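Local coordinates for protein prophenoloxidase b (Marsupenaeus japonicus, PDB 3WKY) that is the precursor of a shrimp hemolymph phenoloxidase that, once activated, probably oxidises phenols at a type 3 dicopper centre, at residues W189-W200 / V384-F394. Residues are numbered along the deposited sequence; the frame is centred on the assembly and turned at random.
Sequences WREDMNLNSFHW and VETAVRDPVFF. With CUO (Cu2-o2 cluster), chain J.
His199 and Phe393 meet across this contact beside the type 3 copper centre, in the hemocyanin-like copper domain. His199 NE2 binds CU1 of the copper-oxygen cluster at 2.2 Å; His203 and His226 complete the histidine ligands of CU1. His199 ND1 donates a nearly straight bond (167°) to Val384 O at 2.7 Å. That oxygen lies in the ring plane and is met on a lone pair, which fixes the turn of the ligand ring.

Apolar groups hold the same ring. Val388 CG2 makes a CH-pi contact over one face. The edge of Phe393 points at a face of His199 in an offset edge-to-face pair, planes at 89°. Away from that ring, Trp189 CZ3 meets Phe394 CZ at 3.8 Å.

At the other end Arg190 reaches across to the 384-394 segment. A bend at chi3 (-55°) lays the guanidinium against Pro391, and Arg190 NE donates to Arg389 O at 3.0 Å from above the carbonyl plane. Pro391 CB covers one guanidinium face, while Tyr233 and Glu183 take up NH1 and NH2. An alanine here would probably leave Arg389 O without its NE donor and open a gap beside Pro391 and Phe394.

The Glu191 carboxylate, also bonded to Tyr259, stacks flat on the Arg389 guanidinium in a long salt bridge, held by charge alone, with no N-H pointing at the oxygen (Glu191 OE2 to Arg389 NH2, 3.8 Å). Water 3 donates to Asn196 OD1 and Val384 O, and accepts from Val388 N at 3.0 Å.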
ATOM      1  N   TRP A 189       6.925 -11.557 -34.428  1.00 17.63           N
ATOM      2  CA  TRP A 189       5.681 -12.257 -34.717  1.00 16.57           C
ATOM      3  C   TRP A 189       4.503 -11.309 -34.519  1.00 18.30           C
ATOM      4  O   TRP A 189       3.648 -11.186 -35.400  1.00 16.92           O
ATOM      5  CB  TRP A 189       5.582 -13.487 -33.813  1.00 15.47           C
ATOM      6  CG  TRP A 189       4.631 -14.603 -34.229  1.00 16.37           C
ATOM      7  CD1 TRP A 189       4.927 -15.685 -35.023  1.00 16.72           C
ATOM      8  CD2 TRP A 189       3.265 -14.776 -33.812  1.00 17.53           C
ATOM      9  NE1 TRP A 189       3.822 -16.510 -35.133  1.00 15.32           N
ATOM     10  CE2 TRP A 189       2.788 -15.971 -34.406  1.00 18.38           C
ATOM     11  CE3 TRP A 189       2.397 -14.036 -32.993  1.00 13.65           C
ATOM     12  CZ2 TRP A 189       1.478 -16.438 -34.214  1.00 14.37           C
ATOM     13  CZ3 TRP A 189       1.101 -14.492 -32.806  1.00 14.48           C
ATOM     14  CH2 TRP A 189       0.659 -15.692 -33.399  1.00 16.48           C
ATOM     15  N   ARG A 190       4.462 -10.609 -33.381  1.00 17.90           N
ATOM     16  CA  ARG A 190       3.383  -9.658 -33.132  1.00 16.93           C
ATOM     17  C   ARG A 190       3.345  -8.540 -34.184  1.00 15.89           C
ATOM     18  O   ARG A 190       2.273  -8.052 -34.547  1.00 15.96           O
ATOM     19  CB  ARG A 190       3.518  -9.031 -31.726  1.00 14.11           C
ATOM     20  CG  ARG A 190       3.277 -10.002 -30.559  1.00 15.53           C
ATOM     21  CD  ARG A 190       2.990  -9.196 -29.269  1.00 15.59           C
ATOM     22  NE  ARG A 190       4.097  -8.263 -29.062  1.00 13.48           N
ATOM     23  CZ  ARG A 190       5.141  -8.502 -28.268  1.00 16.96           C
ATOM     24  NH1 ARG A 190       5.190  -9.600 -27.520  1.00 17.48           N
ATOM     25  NH2 ARG A 190       6.125  -7.617 -28.192  1.00 18.88           N
ATOM     26  N   GLU A 191       4.513  -8.138 -34.672  1.00 15.65           N
ATOM     27  CA  GLU A 191       4.598  -7.024 -35.613  1.00 16.20           C
ATOM     28  C   GLU A 191       4.592  -7.478 -37.077  1.00 20.36           C
ATOM     29  O   GLU A 191       4.626  -6.651 -37.983  1.00 20.14           O
ATOM     30  CB  GLU A 191       5.826  -6.166 -35.295  1.00 16.22           C
ATOM     31  CG  GLU A 191       5.689  -5.445 -33.927  1.00 18.97           C
ATOM     32  CD  GLU A 191       6.956  -4.742 -33.463  1.00 26.10           C
ATOM     33  OE1 GLU A 191       7.955  -4.714 -34.217  1.00 21.81           O
ATOM     34  OE2 GLU A 191       6.952  -4.201 -32.329  1.00 22.79           O
ATOM     35  N   ASP A 192       4.510  -8.788 -37.296  1.00 18.04           N
ATOM     36  CA  ASP A 192       4.478  -9.345 -38.656  1.00 17.57           C
ATOM     37  C   ASP A 192       3.398  -8.641 -39.474  1.00 18.44           C
ATOM     38  O   ASP A 192       2.231  -8.610 -39.082  1.00 18.32           O
ATOM     39  CB  ASP A 192       4.211 -10.853 -38.606  1.00 16.60           C
ATOM     40  CG  ASP A 192       4.203 -11.499 -39.993  1.00 23.59           C
ATOM     41  OD1 ASP A 192       3.275 -11.225 -40.780  1.00 24.71           O
ATOM     42  OD2 ASP A 192       5.113 -12.296 -40.288  1.00 24.01           O
ATOM     43  N   MET A 193       3.785  -8.034 -40.594  1.00 18.30           N
ATOM     44  CA  MET A 193       2.826  -7.208 -41.332  1.00 20.80           C
ATOM     45  C   MET A 193       1.654  -8.009 -41.893  1.00 16.90           C
ATOM     46  O   MET A 193       0.535  -7.496 -41.990  1.00 19.37           O
ATOM     47  CB  MET A 193       3.526  -6.379 -42.420  1.00 18.27           C
ATOM     48  CG  MET A 193       4.145  -7.184 -43.547  1.00 25.70           C
ATOM     49  SD  MET A 193       4.944  -6.050 -44.719  1.00 29.21           S
ATOM     50  CE  MET A 193       6.084  -5.182 -43.627  1.00 27.13           C
ATOM     51  N   ASN A 194       1.893  -9.271 -42.239  1.00 19.77           N
ATOM     52  CA  ASN A 194       0.816 -10.115 -42.737  1.00 21.08           C
ATOM     53  C   ASN A 194      -0.172 -10.496 -41.634  1.00 19.96           C
ATOM     54  O   ASN A 194      -1.379 -10.601 -41.870  1.00 18.30           O
ATOM     55  CB  ASN A 194       1.384 -11.374 -43.389  1.00 23.26           C
ATOM     56  CG  ASN A 194       2.195 -11.070 -44.637  1.00 31.67           C
ATOM     57  OD1 ASN A 194       1.805 -10.243 -45.458  1.00 33.52           O
ATOM     58  ND2 ASN A 194       3.339 -11.733 -44.775  1.00 36.49           N
ATOM     59  N   LEU A 195       0.336 -10.702 -40.427  1.00 18.71           N
ATOM     60  CA  LEU A 195      -0.544 -11.029 -39.307  1.00 17.59           C
ATOM     61  C   LEU A 195      -1.425  -9.845 -38.938  1.00 14.37           C
ATOM     62  O   LEU A 195      -2.629  -9.999 -38.686  1.00 16.45           O
ATOM     63  CB  LEU A 195       0.274 -11.471 -38.096  1.00 17.55           C
ATOM     64  CG  LEU A 195      -0.564 -11.976 -36.919  1.00 16.77           C
ATOM     65  CD1 LEU A 195      -1.353 -13.227 -37.309  1.00 19.85           C
ATOM     66  CD2 LEU A 195       0.341 -12.274 -35.730  1.00 15.76           C
ATOM     67  N   ASN A 196      -0.820  -8.660 -38.883  1.00 14.32           N
ATOM     68  CA  ASN A 196      -1.583  -7.451 -38.622  1.00 15.48           C
ATOM     69  C   ASN A 196      -2.613  -7.163 -39.718  1.00 16.51           C
ATOM     70  O   ASN A 196      -3.723  -6.733 -39.422  1.00 15.80           O
ATOM     71  CB  ASN A 196      -0.651  -6.254 -38.396  1.00 17.60           C
ATOM     72  CG  ASN A 196      -0.031  -6.266 -37.017  1.00 19.79           C
ATOM     73  OD1 ASN A 196      -0.587  -5.688 -36.074  1.00 18.20           O
ATOM     74  ND2 ASN A 196       1.117  -6.932 -36.880  1.00 17.39           N
ATOM     75  N   SER A 197      -2.250  -7.424 -40.972  1.00 17.97           N
ATOM     76  CA  SER A 197      -3.202  -7.275 -42.081  1.00 20.19           C
ATOM     77  C   SER A 197      -4.342  -8.285 -42.005  1.00 16.08           C
ATOM     78  O   SER A 197      -5.488  -7.951 -42.301  1.00 18.22           O
ATOM     79  CB  SER A 197      -2.483  -7.399 -43.428  1.00 21.54           C
ATOM     80  OG  SER A 197      -1.568  -6.329 -43.584  1.00 24.61           O
ATOM     81  N   PHE A 198      -4.021  -9.517 -41.623  1.00 18.18           N
ATOM     82  CA  PHE A 198      -5.045 -10.541 -41.416  1.00 16.96           C
ATOM     83  C   PHE A 198      -6.055 -10.069 -40.368  1.00 16.68           C
ATOM     84  O   PHE A 198      -7.264 -10.236 -40.517  1.00 15.23           O
ATOM     85  CB  PHE A 198      -4.399 -11.862 -40.996  1.00 17.55           C
ATOM     86  CG  PHE A 198      -5.354 -12.824 -40.343  1.00 20.37           C
ATOM     87  CD1 PHE A 198      -6.341 -13.459 -41.089  1.00 20.68           C
ATOM     88  CD2 PHE A 198      -5.259 -13.095 -38.981  1.00 22.31           C
ATOM     89  CE1 PHE A 198      -7.223 -14.346 -40.490  1.00 21.87           C
ATOM     90  CE2 PHE A 198      -6.135 -13.991 -38.370  1.00 20.78           C
ATOM     91  CZ  PHE A 198      -7.116 -14.616 -39.123  1.00 22.31           C
ATOM     92  N   HIS A 199      -5.555  -9.465 -39.296  1.00 16.60           N
ATOM     93  CA  HIS A 199      -6.440  -8.966 -38.268  1.00 17.96           C
ATOM     94  C   HIS A 199      -7.406  -7.888 -38.807  1.00 16.53           C
ATOM     95  O   HIS A 199      -8.599  -7.888 -38.500  1.00 16.64           O
ATOM     96  CB  HIS A 199      -5.601  -8.423 -37.112  1.00 15.22           C
ATOM     97  CG  HIS A 199      -6.371  -8.248 -35.859  1.00 16.55           C
ATOM     98  ND1 HIS A 199      -6.609  -7.014 -35.296  1.00 20.55           N
ATOM     99  CD2 HIS A 199      -6.973  -9.154 -35.052  1.00 20.49           C
ATOM    100  CE1 HIS A 199      -7.323  -7.164 -34.200  1.00 18.02           C
ATOM    101  NE2 HIS A 199      -7.537  -8.453 -34.024  1.00 20.36           N
ATOM    102  N   TRP A 200      -6.883  -6.965 -39.605  1.00 17.03           N
ATOM    103  CA  TRP A 200      -7.715  -5.982 -40.308  1.00 16.92           C
ATOM    104  C   TRP A 200      -8.773  -6.686 -41.177  1.00 15.90           C
ATOM    105  O   TRP A 200      -9.972  -6.390 -41.087  1.00 17.98           O
ATOM    106  CB  TRP A 200      -6.789  -5.094 -41.141  1.00 17.83           C
ATOM    107  CG  TRP A 200      -7.366  -4.237 -42.262  1.00 20.06           C
ATOM    108  CD1 TRP A 200      -7.608  -4.628 -43.560  1.00 20.01           C
ATOM    109  CD2 TRP A 200      -7.635  -2.822 -42.218  1.00 18.42           C
ATOM    110  NE1 TRP A 200      -8.054  -3.553 -44.304  1.00 21.07           N
ATOM    111  CE2 TRP A 200      -8.070  -2.435 -43.508  1.00 19.94           C
ATOM    112  CE3 TRP A 200      -7.555  -1.848 -41.211  1.00 18.61           C
ATOM    113  CZ2 TRP A 200      -8.444  -1.121 -43.810  1.00 18.32           C
ATOM    114  CZ3 TRP A 200      -7.931  -0.528 -41.515  1.00 19.77           C
ATOM    115  CH2 TRP A 200      -8.367  -0.183 -42.806  1.00 21.74           C
ATOM    116  N   VAL A 384      -7.525  -1.955 -35.639  1.00 16.80           N
ATOM    117  CA  VAL A 384      -7.390  -3.386 -35.936  1.00 16.20           C
ATOM    118  C   VAL A 384      -6.136  -3.738 -36.707  1.00 17.19           C
ATOM    119  O   VAL A 384      -5.640  -4.860 -36.606  1.00 17.70           O
ATOM    120  CB  VAL A 384      -8.638  -3.988 -36.654  1.00 19.80           C
ATOM    121  CG1 VAL A 384      -9.820  -4.064 -35.695  1.00 18.67           C
ATOM    122  CG2 VAL A 384      -9.009  -3.169 -37.884  1.00 18.09           C
ATOM    123  N   GLU A 385      -5.624  -2.801 -37.495  1.00 16.72           N
ATOM    124  CA  GLU A 385      -4.445  -3.112 -38.292  1.00 16.08           C
ATOM    125  C   GLU A 385      -3.151  -2.971 -37.499  1.00 18.17           C
ATOM    126  O   GLU A 385      -2.084  -3.341 -37.996  1.00 17.13           O
ATOM    127  CB  GLU A 385      -4.404  -2.287 -39.593  1.00 18.67           C
ATOM    128  CG  GLU A 385      -4.090  -0.795 -39.422  1.00 19.09           C
ATOM    129  CD  GLU A 385      -5.264   0.047 -38.944  1.00 21.27           C
ATOM    130  OE1 GLU A 385      -6.300  -0.490 -38.483  1.00 22.17           O
ATOM    131  OE2 GLU A 385      -5.152   1.285 -39.032  1.00 23.01           O
ATOM    132  N   THR A 386      -3.238  -2.466 -36.263  1.00 16.92           N
ATOM    133  CA  THR A 386      -2.038  -2.290 -35.435  1.00 14.26           C
ATOM    134  C   THR A 386      -2.062  -2.972 -34.051  1.00 16.83           C
ATOM    135  O   THR A 386      -1.015  -3.111 -33.422  1.00 14.82           O
ATOM    136  CB  THR A 386      -1.736  -0.787 -35.180  1.00 21.67           C
ATOM    137  OG1 THR A 386      -2.881  -0.164 -34.584  1.00 17.61           O
ATOM    138  CG2 THR A 386      -1.359  -0.058 -36.486  1.00 19.79           C
ATOM    139  N   ALA A 387      -3.240  -3.367 -33.571  1.00 16.33           N
ATOM    140  CA  ALA A 387      -3.380  -3.806 -32.172  1.00 15.63           C
ATOM    141  C   ALA A 387      -2.557  -5.041 -31.819  1.00 16.11           C
ATOM    142  O   ALA A 387      -2.018  -5.138 -30.714  1.00 15.08           O
ATOM    143  CB  ALA A 387      -4.850  -4.022 -31.808  1.00 17.02           C
ATOM    144  N   VAL A 388      -2.436  -5.979 -32.761  1.00 14.38           N
ATOM    145  CA  VAL A 388      -1.688  -7.221 -32.517  1.00 14.78           C
ATOM    146  C   VAL A 388      -0.204  -6.976 -32.167  1.00 14.68           C
ATOM    147  O   VAL A 388       0.415  -7.779 -31.465  1.00 14.53           O
ATOM    148  CB  VAL A 388      -1.854  -8.191 -33.715  1.00 14.41           C
ATOM    149  CG1 VAL A 388      -0.955  -9.433 -33.586  1.00 16.67           C
ATOM    150  CG2 VAL A 388      -3.318  -8.614 -33.821  1.00 14.36           C
ATOM    151  N   ARG A 389       0.354  -5.855 -32.620  1.00 13.55           N
ATOM    152  CA  ARG A 389       1.731  -5.476 -32.284  1.00 15.34           C
ATOM    153  C   ARG A 389       1.996  -5.417 -30.775  1.00 13.99           C
ATOM    154  O   ARG A 389       3.100  -5.722 -30.323  1.00 15.29           O
ATOM    155  CB  ARG A 389       2.072  -4.093 -32.868  1.00 15.67           C
ATOM    156  CG  ARG A 389       2.063  -4.012 -34.411  1.00 15.43           C
ATOM    157  CD  ARG A 389       2.308  -2.567 -34.876  1.00 15.96           C
ATOM    158  NE  ARG A 389       3.602  -2.032 -34.441  1.00 18.50           N
ATOM    159  CZ  ARG A 389       4.709  -2.028 -35.186  1.00 24.02           C
ATOM    160  NH1 ARG A 389       4.706  -2.558 -36.408  1.00 19.93           N
ATOM    161  NH2 ARG A 389       5.826  -1.501 -34.706  1.00 20.03           N
ATOM    162  N   ASP A 390       0.990  -4.996 -30.012  1.00 14.46           N
ATOM    163  CA  ASP A 390       1.169  -4.675 -28.586  1.00 17.63           C
ATOM    164  C   ASP A 390       1.102  -5.954 -27.764  1.00 14.30           C
ATOM    165  O   ASP A 390       0.154  -6.724 -27.909  1.00 13.59           O
ATOM    166  CB  ASP A 390       0.047  -3.710 -28.160  1.00 13.76           C
ATOM    167  CG  ASP A 390       0.313  -3.014 -26.831  1.00 15.51           C
ATOM    168  OD1 ASP A 390       0.859  -3.649 -25.898  1.00 14.46           O
ATOM    169  OD2 ASP A 390      -0.069  -1.824 -26.703  1.00 16.31           O
ATOM    170  N   PRO A 391       2.111  -6.208 -26.899  1.00 14.09           N
ATOM    171  CA  PRO A 391       1.999  -7.415 -26.061  1.00 15.17           C
ATOM    172  C   PRO A 391       0.697  -7.474 -25.258  1.00 13.66           C
ATOM    173  O   PRO A 391       0.197  -8.569 -24.976  1.00 13.57           O
ATOM    174  CB  PRO A 391       3.224  -7.328 -25.129  1.00 15.10           C
ATOM    175  CG  PRO A 391       3.661  -5.841 -25.197  1.00 16.97           C
ATOM    176  CD  PRO A 391       3.354  -5.458 -26.629  1.00 15.74           C
ATOM    177  N   VAL A 392       0.143  -6.318 -24.898  1.00 11.42           N
ATOM    178  CA  VAL A 392      -1.087  -6.337 -24.119  1.00 13.41           C
ATOM    179  C   VAL A 392      -2.280  -6.846 -24.929  1.00 15.18           C
ATOM    180  O   VAL A 392      -3.283  -7.266 -24.352  1.00 13.15           O
ATOM    181  CB  VAL A 392      -1.405  -4.970 -23.467  1.00 12.35           C
ATOM    182  CG1 VAL A 392      -2.176  -4.050 -24.437  1.00 13.15           C
ATOM    183  CG2 VAL A 392      -2.212  -5.179 -22.196  1.00 12.13           C
ATOM    184  N   PHE A 393      -2.178  -6.818 -26.257  1.00 13.37           N
ATOM    185  CA  PHE A 393      -3.219  -7.441 -27.085  1.00 14.84           C
ATOM    186  C   PHE A 393      -3.470  -8.873 -26.630  1.00 12.61           C
ATOM    187  O   PHE A 393      -4.628  -9.335 -26.512  1.00 11.85           O
ATOM    188  CB  PHE A 393      -2.806  -7.459 -28.560  1.00 11.98           C
ATOM    189  CG  PHE A 393      -3.818  -8.134 -29.450  1.00 11.60           C
ATOM    190  CD1 PHE A 393      -4.872  -7.410 -29.990  1.00 15.97           C
ATOM    191  CD2 PHE A 393      -3.735  -9.503 -29.709  1.00 16.04           C
ATOM    192  CE1 PHE A 393      -5.826  -8.040 -30.799  1.00 15.21           C
ATOM    193  CE2 PHE A 393      -4.679 -10.150 -30.514  1.00 15.73           C
ATOM    194  CZ  PHE A 393      -5.733  -9.414 -31.059  1.00 12.99           C
ATOM    195  N   PHE A 394      -2.384  -9.592 -26.396  1.00 12.85           N
ATOM    196  CA  PHE A 394      -2.512 -11.008 -26.086  1.00 15.07           C
ATOM    197  C   PHE A 394      -2.895 -11.244 -24.631  1.00 14.43           C
ATOM    198  O   PHE A 394      -3.520 -12.246 -24.306  1.00 13.18           O
ATOM    199  CB  PHE A 394      -1.257 -11.764 -26.518  1.00 14.37           C
ATOM    200  CG  PHE A 394      -1.098 -11.813 -28.010  1.00 13.45           C
ATOM    201  CD1 PHE A 394      -1.669 -12.851 -28.747  1.00 14.49           C
ATOM    202  CD2 PHE A 394      -0.427 -10.796 -28.684  1.00 14.47           C
ATOM    203  CE1 PHE A 394      -1.557 -12.880 -30.141  1.00 14.52           C
ATOM    204  CE2 PHE A 394      -0.308 -10.814 -30.068  1.00 16.56           C
ATOM    205  CZ  PHE A 394      -0.865 -11.870 -30.798  1.00 13.50           C
TER
HETATM  206 CU1  CUO J 708      -9.424  -8.956 -33.032  1.00 26.47          CU
HETATM  207 CU2  CUO J 708      -9.629  -7.577 -29.711  1.00 20.77          CU
HETATM  208  O1  CUO J 708     -10.291  -7.943 -31.545  1.00 34.54           O
HETATM  209  O2  CUO J 708      -8.788  -7.256 -31.698  1.00 28.87           O
HETATM  210  O   HOH W   1       5.754  -5.969 -30.652  1.00 19.24           O
HETATM  211  O   HOH W   2       3.036  -4.302 -37.928  1.00 19.99           O
HETATM  212  O   HOH W   3      -3.335  -5.935 -35.615  1.00 17.17           O